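Local coordinates for lytic polysaccharide monooxygenase (Neurospora crassa, PDB 4QI8), which probably cleaves the beta-1,4-glucosidic bonds of cellulose oxidatively, using a copper ion, a reductant and oxygen or hydrogen peroxide, at residues A[32-44]-A[181-193]. Residues are numbered along the deposited sequence; the frame is centred on the assembly and turned at random. Where two conformers were deposited one is given.
Sequences VDNVNSQQIRCFQ and FPGAYKASDPGIL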
# COMPACT_ATOMS: atom_id res chain seq x y z
N VAL A 32 9.83 -5.52 5.33
CA VAL A 32 9.56 -5.16 6.72
C VAL A 32 8.84 -6.35 7.36
O VAL A 32 7.90 -6.87 6.77
CB VAL A 32 8.63 -3.92 6.78
CG1 VAL A 32 8.19 -3.61 8.20
CG2 VAL A 32 9.29 -2.71 6.14
N ASP A 33 9.28 -6.80 8.54
CA ASP A 33 8.55 -7.84 9.25
C ASP A 33 8.10 -7.37 10.62
O ASP A 33 7.58 -8.16 11.40
CB ASP A 33 9.32 -9.17 9.32
CG ASP A 33 10.63 -9.06 10.06
OD1 ASP A 33 10.84 -8.05 10.77
OD2 ASP A 33 11.46 -10.01 9.95
N ASN A 34 8.25 -6.07 10.89
CA ASN A 34 7.93 -5.45 12.16
C ASN A 34 6.74 -4.50 11.98
O ASN A 34 6.91 -3.37 11.52
CB ASN A 34 9.15 -4.66 12.63
CG ASN A 34 8.99 -4.13 14.03
OD1 ASN A 34 7.91 -4.23 14.63
ND2 ASN A 34 10.06 -3.56 14.57
N VAL A 35 5.54 -4.93 12.36
CA VAL A 35 4.38 -4.07 12.20
C VAL A 35 4.43 -2.84 13.13
O VAL A 35 3.65 -1.90 12.97
CB VAL A 35 3.06 -4.82 12.43
CG1 VAL A 35 2.88 -5.89 11.35
CG2 VAL A 35 2.99 -5.41 13.84
N ASN A 36 5.36 -2.83 14.09
CA ASN A 36 5.53 -1.70 15.01
C ASN A 36 6.60 -0.70 14.60
O ASN A 36 6.82 0.29 15.29
CB ASN A 36 5.84 -2.24 16.41
CG ASN A 36 4.78 -3.21 16.89
OD1 ASN A 36 5.05 -4.37 17.18
ND2 ASN A 36 3.55 -2.74 16.93
N SER A 37 7.28 -0.97 13.50
CA SER A 37 8.31 -0.08 13.00
C SER A 37 7.73 1.09 12.22
O SER A 37 6.71 0.95 11.54
CB SER A 37 9.22 -0.88 12.06
OG SER A 37 10.17 -0.05 11.42
N GLN A 38 8.42 2.23 12.26
CA GLN A 38 8.08 3.32 11.35
C GLN A 38 8.13 2.87 9.89
O GLN A 38 7.45 3.43 9.04
CB GLN A 38 9.02 4.52 11.56
CG GLN A 38 8.89 5.14 12.93
CD GLN A 38 7.52 5.74 13.14
OE1 GLN A 38 7.11 6.64 12.40
NE2 GLN A 38 6.79 5.24 14.13
N GLN A 39 8.97 1.88 9.59
CA GLN A 39 9.05 1.37 8.23
C GLN A 39 7.75 0.74 7.71
O GLN A 39 7.59 0.62 6.51
CB GLN A 39 10.21 0.37 8.09
CG GLN A 39 11.58 1.01 8.18
CD GLN A 39 12.69 -0.00 8.05
OE1 GLN A 39 12.60 -1.11 8.57
NE2 GLN A 39 13.73 0.36 7.33
N ILE A 40 6.82 0.38 8.59
CA ILE A 40 5.56 -0.21 8.13
C ILE A 40 4.74 0.82 7.36
O ILE A 40 3.82 0.47 6.61
CB ILE A 40 4.76 -0.85 9.30
CG1 ILE A 40 3.77 -1.93 8.80
CG2 ILE A 40 4.03 0.22 10.09
CD1 ILE A 40 4.45 -3.18 8.26
N ARG A 41 5.05 2.11 7.56
CA ARG A 41 4.24 3.13 6.91
C ARG A 41 4.65 3.32 5.45
O ARG A 41 3.92 2.95 4.55
CB ARG A 41 4.32 4.45 7.72
CG ARG A 41 3.49 5.57 7.13
CD ARG A 41 3.52 6.86 7.96
NE ARG A 41 4.88 7.26 8.32
CZ ARG A 41 5.48 7.15 9.51
NH1 ARG A 41 4.88 6.65 10.60
NH2 ARG A 41 6.74 7.58 9.62
N CYS A 42 5.85 3.85 5.23
CA CYS A 42 6.37 4.12 3.89
C CYS A 42 7.78 3.55 3.69
O CYS A 42 8.49 3.97 2.77
CB CYS A 42 6.35 5.63 3.55
SG CYS A 42 4.68 6.29 3.47
N PHE A 43 8.16 2.59 4.52
CA PHE A 43 9.47 1.94 4.44
C PHE A 43 10.62 2.95 4.54
O PHE A 43 11.64 2.82 3.85
CB PHE A 43 9.60 1.06 3.16
CG PHE A 43 10.41 -0.22 3.34
CD1 PHE A 43 11.39 -0.35 4.32
CD2 PHE A 43 10.17 -1.31 2.50
CE1 PHE A 43 12.10 -1.53 4.47
CE2 PHE A 43 10.88 -2.49 2.65
CZ PHE A 43 11.83 -2.60 3.64
N GLN A 44 10.47 3.94 5.42
CA GLN A 44 11.55 4.90 5.66
C GLN A 44 11.75 5.12 7.14
O GLN A 44 10.93 5.74 7.81
CB GLN A 44 11.25 6.24 5.00
CG GLN A 44 11.21 6.23 3.49
CD GLN A 44 11.14 7.63 2.92
OE1 GLN A 44 10.48 8.51 3.50
NE2 GLN A 44 11.82 7.86 1.80
N PHE A 181 -0.18 4.14 10.69
CA PHE A 181 0.93 3.22 10.48
C PHE A 181 2.17 3.81 11.13
O PHE A 181 2.57 4.91 10.76
CB PHE A 181 1.21 2.99 9.00
CG PHE A 181 0.18 2.13 8.33
CD1 PHE A 181 0.14 0.77 8.58
CD2 PHE A 181 -0.77 2.67 7.49
CE1 PHE A 181 -0.83 -0.04 8.00
CE2 PHE A 181 -1.73 1.86 6.89
CZ PHE A 181 -1.76 0.51 7.15
N PRO A 182 2.78 3.12 12.10
CA PRO A 182 2.31 1.89 12.73
C PRO A 182 1.03 2.14 13.55
O PRO A 182 0.72 3.28 13.90
CB PRO A 182 3.49 1.48 13.62
CG PRO A 182 4.17 2.76 13.94
CD PRO A 182 4.02 3.63 12.73
N GLY A 183 0.31 1.06 13.83
CA GLY A 183 -0.89 1.10 14.65
C GLY A 183 -1.99 0.20 14.12
O GLY A 183 -2.68 -0.46 14.88
N ALA A 184 -2.16 0.19 12.81
CA ALA A 184 -3.27 -0.52 12.19
C ALA A 184 -3.15 -2.03 12.34
O ALA A 184 -4.16 -2.73 12.42
CB ALA A 184 -3.37 -0.18 10.71
N TYR A 185 -1.91 -2.51 12.33
CA TYR A 185 -1.65 -3.94 12.30
C TYR A 185 -1.02 -4.42 13.61
O TYR A 185 -0.23 -3.70 14.24
CB TYR A 185 -0.70 -4.30 11.16
CG TYR A 185 -1.17 -3.97 9.76
CD1 TYR A 185 -2.49 -3.69 9.48
CD2 TYR A 185 -0.27 -3.98 8.70
CE1 TYR A 185 -2.91 -3.40 8.20
CE2 TYR A 185 -0.69 -3.69 7.41
CZ TYR A 185 -2.02 -3.41 7.16
OH TYR A 185 -2.47 -3.10 5.90
N LYS A 186 -1.36 -5.65 13.96
CA LYS A 186 -0.74 -6.37 15.05
C LYS A 186 -0.21 -7.69 14.51
O LYS A 186 -0.77 -8.26 13.58
CB LYS A 186 -1.73 -6.63 16.19
CG LYS A 186 -2.16 -5.34 16.91
CD LYS A 186 -3.02 -5.60 18.13
CE LYS A 186 -4.45 -5.90 17.75
NZ LYS A 186 -5.14 -4.70 17.21
N ALA A 187 0.86 -8.19 15.11
CA ALA A 187 1.50 -9.42 14.66
C ALA A 187 0.57 -10.63 14.77
O ALA A 187 0.79 -11.63 14.11
CB ALA A 187 2.78 -9.65 15.43
N SER A 188 -0.46 -10.53 15.61
CA SER A 188 -1.42 -11.61 15.81
C SER A 188 -2.64 -11.52 14.90
O SER A 188 -3.53 -12.36 14.98
CB SER A 188 -1.90 -11.60 17.26
OG SER A 188 -2.45 -10.33 17.56
N ASP A 189 -2.73 -10.49 14.07
CA ASP A 189 -3.91 -10.35 13.23
C ASP A 189 -4.07 -11.59 12.34
O ASP A 189 -3.09 -12.15 11.86
CB ASP A 189 -3.83 -9.11 12.33
CG ASP A 189 -4.00 -7.80 13.09
OD1 ASP A 189 -4.48 -7.80 14.24
OD2 ASP A 189 -3.64 -6.75 12.51
N PRO A 190 -5.31 -12.03 12.12
CA PRO A 190 -5.53 -13.33 11.46
C PRO A 190 -5.16 -13.38 9.99
O PRO A 190 -5.09 -14.48 9.44
CB PRO A 190 -7.04 -13.57 11.66
CG PRO A 190 -7.61 -12.23 11.87
CD PRO A 190 -6.57 -11.48 12.65
N GLY A 191 -4.94 -12.24 9.35
CA GLY A 191 -4.43 -12.21 7.99
C GLY A 191 -2.92 -11.96 7.90
O GLY A 191 -2.39 -11.83 6.80
N ILE A 192 -2.27 -11.89 9.06
CA ILE A 192 -0.82 -11.69 9.17
C ILE A 192 -0.15 -12.93 9.79
O ILE A 192 0.86 -13.41 9.27
CB ILE A 192 -0.52 -10.40 9.98
CG1 ILE A 192 -1.00 -9.19 9.19
CG2 ILE A 192 0.97 -10.28 10.29
CD1 ILE A 192 -0.90 -7.87 9.93
N LEU A 193 -0.72 -13.41 10.90
CA LEU A 193 -0.32 -14.67 11.52
C LEU A 193 -1.25 -15.74 10.96
O LEU A 193 -2.39 -15.87 11.41
CB LEU A 193 -0.46 -14.59 13.04
CG LEU A 193 0.08 -15.80 13.80
CD1 LEU A 193 1.60 -15.78 13.75
CD2 LEU A 193 -0.41 -15.83 15.25
O HOH W 1 0.92 -1.56 12.96
O HOH W 2 0.98 -3.73 16.85
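On the beta-sandwich of this AA9 enzyme, the short helix 39-42 and the turn before it pack against the loop that follows strand 178-179. Arg41 makes the direct polar link. Its NH1 donates to Phe181 O at 2.9 Å, in the carbonyl plane and on a lone pair. With Arg41 CG anti to its own backbone N (chi1 -179°), the side chain slides past that of Phe181 in the opposite direction, and a bend at chi3 (49°) puts NH1 at the carbonyl. NH1 and NH2 also grip Gln38 OE1 end-on, from one face of its amide. With the amide held this way, Gln38 NE2 lies 3.5 Å from Pro182 CD. Pro182, which follows a cis peptide bond, packs against the turn: its CB is 3.4 Å from Val35 O and 3.8 Å from Ile40 CG2. Val35 CG1 meets Tyr185 CB at 3.9 Å, while CG2 rests against the backbone of Tyr185 and Ala187. Water 1 donates to Val35 O and accepts from Gly183 N and Tyr185 N. Water 2 joins Asn36 ND2 to Tyr185 O. On the sandwich side, Ile40, Val35 and Ile192 touch Phe156 of strand 155-166. A leucine in place of Arg41 has no guanidinium, and would probably leave Phe181 O and Gln38 OE1 without these donors and the Gln38 amide freer to turn. One guanidinium and two waters thus tie the turn and short helix to the loop over an apolar base.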